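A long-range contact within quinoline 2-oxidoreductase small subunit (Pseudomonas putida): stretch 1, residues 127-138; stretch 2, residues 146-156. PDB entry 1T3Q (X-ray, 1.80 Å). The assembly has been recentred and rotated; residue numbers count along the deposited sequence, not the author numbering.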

# COMPACT_ATOMS: atom_id res chain seq x y z
N ALA A 127 28.76 -2.19 -32.49
CA ALA A 127 29.83 -2.88 -31.78
C ALA A 127 30.95 -1.92 -31.39
O ALA A 127 32.06 -1.98 -31.93
CB ALA A 127 30.39 -4.00 -32.67
N PRO A 128 30.67 -1.02 -30.44
CA PRO A 128 31.70 -0.07 -30.01
C PRO A 128 32.78 -0.80 -29.23
O PRO A 128 32.53 -1.87 -28.68
CB PRO A 128 30.92 0.91 -29.15
CG PRO A 128 29.88 0.03 -28.51
CD PRO A 128 29.42 -0.82 -29.68
N SER A 129 33.98 -0.25 -29.21
CA SER A 129 35.08 -0.86 -28.47
C SER A 129 34.84 -0.56 -26.99
O SER A 129 34.08 0.34 -26.65
CB SER A 129 36.41 -0.25 -28.90
OG SER A 129 36.52 1.10 -28.46
N ARG A 130 35.49 -1.31 -26.11
CA ARG A 130 35.32 -1.07 -24.68
C ARG A 130 35.73 0.37 -24.36
O ARG A 130 35.07 1.04 -23.57
CB ARG A 130 36.15 -2.06 -23.86
CG ARG A 130 35.66 -3.50 -23.95
CD ARG A 130 36.49 -4.43 -23.07
NE ARG A 130 36.27 -4.17 -21.64
CZ ARG A 130 35.25 -4.65 -20.94
NH1 ARG A 130 34.35 -5.42 -21.52
NH2 ARG A 130 35.13 -4.34 -19.65
N ASP A 131 36.82 0.84 -24.98
CA ASP A 131 37.30 2.20 -24.74
C ASP A 131 36.28 3.24 -25.18
O ASP A 131 36.09 4.25 -24.51
CB ASP A 131 38.62 2.44 -25.48
CG ASP A 131 39.81 1.94 -24.69
OD1 ASP A 131 40.92 1.87 -25.26
OD2 ASP A 131 39.65 1.64 -23.49
N GLU A 132 35.64 3.00 -26.32
CA GLU A 132 34.64 3.91 -26.84
C GLU A 132 33.45 3.97 -25.88
O GLU A 132 32.90 5.05 -25.61
CB GLU A 132 34.19 3.47 -28.24
CG GLU A 132 35.28 3.65 -29.29
CD GLU A 132 35.01 2.94 -30.62
OE1 GLU A 132 35.77 3.19 -31.58
OE2 GLU A 132 34.05 2.14 -30.71
N VAL A 133 33.05 2.82 -25.35
CA VAL A 133 31.93 2.77 -24.43
C VAL A 133 32.29 3.52 -23.14
O VAL A 133 31.51 4.33 -22.66
CB VAL A 133 31.52 1.32 -24.09
CG1 VAL A 133 30.38 1.32 -23.08
CG2 VAL A 133 31.07 0.60 -25.37
N ARG A 134 33.47 3.25 -22.59
CA ARG A 134 33.87 3.93 -21.36
C ARG A 134 33.89 5.44 -21.56
O ARG A 134 33.53 6.21 -20.67
CB ARG A 134 35.25 3.44 -20.89
CG ARG A 134 35.20 2.06 -20.20
CD ARG A 134 36.59 1.59 -19.79
NE ARG A 134 36.58 0.29 -19.12
CZ ARG A 134 36.25 0.09 -17.85
NH1 ARG A 134 35.90 1.11 -17.08
NH2 ARG A 134 36.29 -1.13 -17.33
N GLU A 135 34.30 5.87 -22.76
CA GLU A 135 34.37 7.29 -23.09
C GLU A 135 32.99 7.94 -23.13
O GLU A 135 32.77 8.98 -22.51
CB GLU A 135 35.05 7.48 -24.45
CG GLU A 135 36.51 7.08 -24.44
CD GLU A 135 37.11 6.99 -25.83
OE1 GLU A 135 38.33 6.70 -25.93
OE2 GLU A 135 36.38 7.21 -26.82
N VAL A 136 32.07 7.33 -23.86
CA VAL A 136 30.73 7.89 -23.96
C VAL A 136 29.92 7.74 -22.68
O VAL A 136 29.09 8.59 -22.36
CB VAL A 136 29.96 7.25 -25.13
CG1 VAL A 136 28.61 7.94 -25.31
CG2 VAL A 136 30.78 7.37 -26.41
N MET A 137 30.17 6.67 -21.93
CA MET A 137 29.44 6.44 -20.68
C MET A 137 30.03 7.22 -19.50
O MET A 137 29.48 7.17 -18.40
CB MET A 137 29.44 4.94 -20.33
CG MET A 137 28.79 4.01 -21.37
SD MET A 137 27.04 4.33 -21.68
CE MET A 137 26.31 3.99 -20.04
N SER A 138 31.11 7.95 -19.74
CA SER A 138 31.77 8.71 -18.67
C SER A 138 30.90 9.79 -18.03
O SER A 138 31.28 10.37 -17.01
CB SER A 138 33.08 9.33 -19.17
OG SER A 138 32.86 10.37 -20.10
N GLY A 146 31.22 -0.40 -10.13
CA GLY A 146 32.61 -0.36 -10.54
C GLY A 146 32.71 -0.31 -12.07
O GLY A 146 33.79 -0.43 -12.63
N TYR A 147 31.56 -0.16 -12.72
CA TYR A 147 31.45 -0.02 -14.18
C TYR A 147 31.83 -1.15 -15.13
O TYR A 147 31.28 -1.23 -16.22
CB TYR A 147 32.23 1.21 -14.64
CG TYR A 147 31.80 2.51 -14.00
CD1 TYR A 147 30.59 3.10 -14.32
CD2 TYR A 147 32.63 3.14 -13.08
CE1 TYR A 147 30.20 4.31 -13.74
CE2 TYR A 147 32.26 4.35 -12.50
CZ TYR A 147 31.05 4.93 -12.83
OH TYR A 147 30.70 6.14 -12.28
N GLU A 148 32.78 -2.00 -14.75
CA GLU A 148 33.21 -3.04 -15.67
C GLU A 148 32.10 -3.88 -16.30
O GLU A 148 32.10 -4.11 -17.51
CB GLU A 148 34.23 -3.98 -15.02
CG GLU A 148 34.74 -5.03 -16.02
CD GLU A 148 35.89 -5.86 -15.49
OE1 GLU A 148 36.24 -6.86 -16.16
OE2 GLU A 148 36.43 -5.53 -14.42
N THR A 149 31.13 -4.31 -15.50
CA THR A 149 30.05 -5.13 -16.03
C THR A 149 29.08 -4.38 -16.93
O THR A 149 28.37 -5.00 -17.73
CB THR A 149 29.29 -5.84 -14.89
OG1 THR A 149 28.91 -4.89 -13.88
CG2 THR A 149 30.17 -6.92 -14.26
N ILE A 150 29.01 -3.06 -16.80
CA ILE A 150 28.14 -2.27 -17.66
C ILE A 150 28.82 -2.24 -19.04
O ILE A 150 28.15 -2.32 -20.08
CB ILE A 150 27.97 -0.82 -17.13
CG1 ILE A 150 27.14 -0.84 -15.85
CG2 ILE A 150 27.29 0.05 -18.18
CD1 ILE A 150 27.05 0.50 -15.14
N ILE A 151 30.15 -2.13 -19.04
CA ILE A 151 30.91 -2.12 -20.29
C ILE A 151 30.72 -3.49 -20.93
O ILE A 151 30.52 -3.60 -22.15
CB ILE A 151 32.42 -1.87 -20.05
CG1 ILE A 151 32.62 -0.58 -19.23
CG2 ILE A 151 33.16 -1.75 -21.38
CD1 ILE A 151 32.05 0.67 -19.87
N ASP A 152 30.78 -4.54 -20.11
CA ASP A 152 30.60 -5.91 -20.59
C ASP A 152 29.23 -6.06 -21.25
O ASP A 152 29.11 -6.64 -22.33
CB ASP A 152 30.67 -6.91 -19.44
CG ASP A 152 32.05 -6.99 -18.80
OD1 ASP A 152 32.14 -7.60 -17.71
OD2 ASP A 152 33.03 -6.47 -19.38
N ALA A 153 28.20 -5.56 -20.58
CA ALA A 153 26.83 -5.67 -21.07
C ALA A 153 26.62 -4.98 -22.42
O ALA A 153 26.01 -5.56 -23.32
CB ALA A 153 25.85 -5.11 -20.04
N ILE A 154 27.14 -3.77 -22.55
CA ILE A 154 26.98 -3.00 -23.79
C ILE A 154 27.73 -3.57 -24.99
O ILE A 154 27.29 -3.43 -26.13
CB ILE A 154 27.42 -1.53 -23.57
CG1 ILE A 154 26.52 -0.89 -22.50
CG2 ILE A 154 27.34 -0.75 -24.89
CD1 ILE A 154 27.01 0.46 -22.01
N THR A 155 28.85 -4.24 -24.73
CA THR A 155 29.65 -4.82 -25.81
C THR A 155 29.34 -6.29 -26.06
O THR A 155 30.02 -6.94 -26.86
CB THR A 155 31.17 -4.68 -25.52
OG1 THR A 155 31.47 -5.25 -24.24
CG2 THR A 155 31.59 -3.22 -25.54
N ASP A 156 28.32 -6.80 -25.39
CA ASP A 156 27.92 -8.20 -25.55
C ASP A 156 27.53 -8.43 -27.01
O ASP A 156 26.81 -7.62 -27.60
CB ASP A 156 26.72 -8.50 -24.64
CG ASP A 156 26.31 -9.96 -24.69
OD1 ASP A 156 26.79 -10.73 -23.84
OD2 ASP A 156 25.50 -10.32 -25.58
O HOH W 1 33.88 -6.39 -24.25
O HOH W 2 35.78 -0.85 -14.46

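The strongest link between the two stretches is a salt bridge from Arg130, in the first turn of helix 130-136, to Asp152 of helix 148-154. Arg130 NH1 donates to Asp152 OD2 at 2.7 Å, and Arg130 NH2 adds a weak hydrogen bond to the same Asp152 OD2 at 3.0 Å, so one carboxylate oxygen lies at the edge of the guanidinium, between its two terminal nitrogens. Neither side chain starts out directed at its partner: the CA-to-CB bond of Arg130 points sideways and that of Asp152 away. The arginine, with rotamers m, t and p along its chain, has the length to reach across, and the m rotamer of Asp152 brings its carboxylate nearer.

Water 1 extends this polar group. It accepts from Arg130 NH1 at 2.9 Å and donates to Thr155 OG1 at 2.7 Å, while the threonine hydroxyl in turn donates to Ile151 O, 2.8 Å from Thr155 OG1 and four residues earlier in the chain. A second water joins Arg134 to the start of stretch 2, accepting from Arg134 NH2 at 2.9 Å and lying 2.7 Å from Gly146 O. Gly146 has phi/psi of 83/7°, where a CB would be jammed against the preceding carbonyl oxygen.

Ile151 ties the polar and apolar parts together. Its CG2 lies over one face of the Arg130 guanidinium, 3.6 Å from Arg130 CZ, leaving the edge free for Asp152, and its CG1 lies over one face of the Arg134 guanidinium. The aliphatic part of Arg134 also contributes, with Arg134 CG 3.5 Å from Ile151 CD1. These arginines thus serve as both charged and packing residues.

In the apolar packing, Val133 sits against Ile151 and Ile154, its CA-to-CB bond pointing toward stretch 2. Val133 CG1 packs against Ile151 CD1 at 3.7 Å and Ile154 CD1 at 3.6 Å, while Val133 CG2 approaches the methyl Thr155 CG2 at 3.9 Å. Thr155 suits a mixed environment, its hydroxyl joined to water 1 and its methyl facing Val133; Thr155 CG2 also lies 3.5 Å from Pro128 O. One turn beyond Val133, buried Met137 follows the same side of the chain, and its SD lies 3.9 Å from Ile154 CD1. Pro128 makes a looser contact, Pro128 CG to Ile154 CG2, at 4.5 Å.

The helix axes approach to 9.8 Å at an angle of 119°, and the two stretches together bury 558 Å². Ser129 caps the first helix, its OG accepting from Glu132 N at 3.0 Å, just ahead of the arginine that makes the salt bridge.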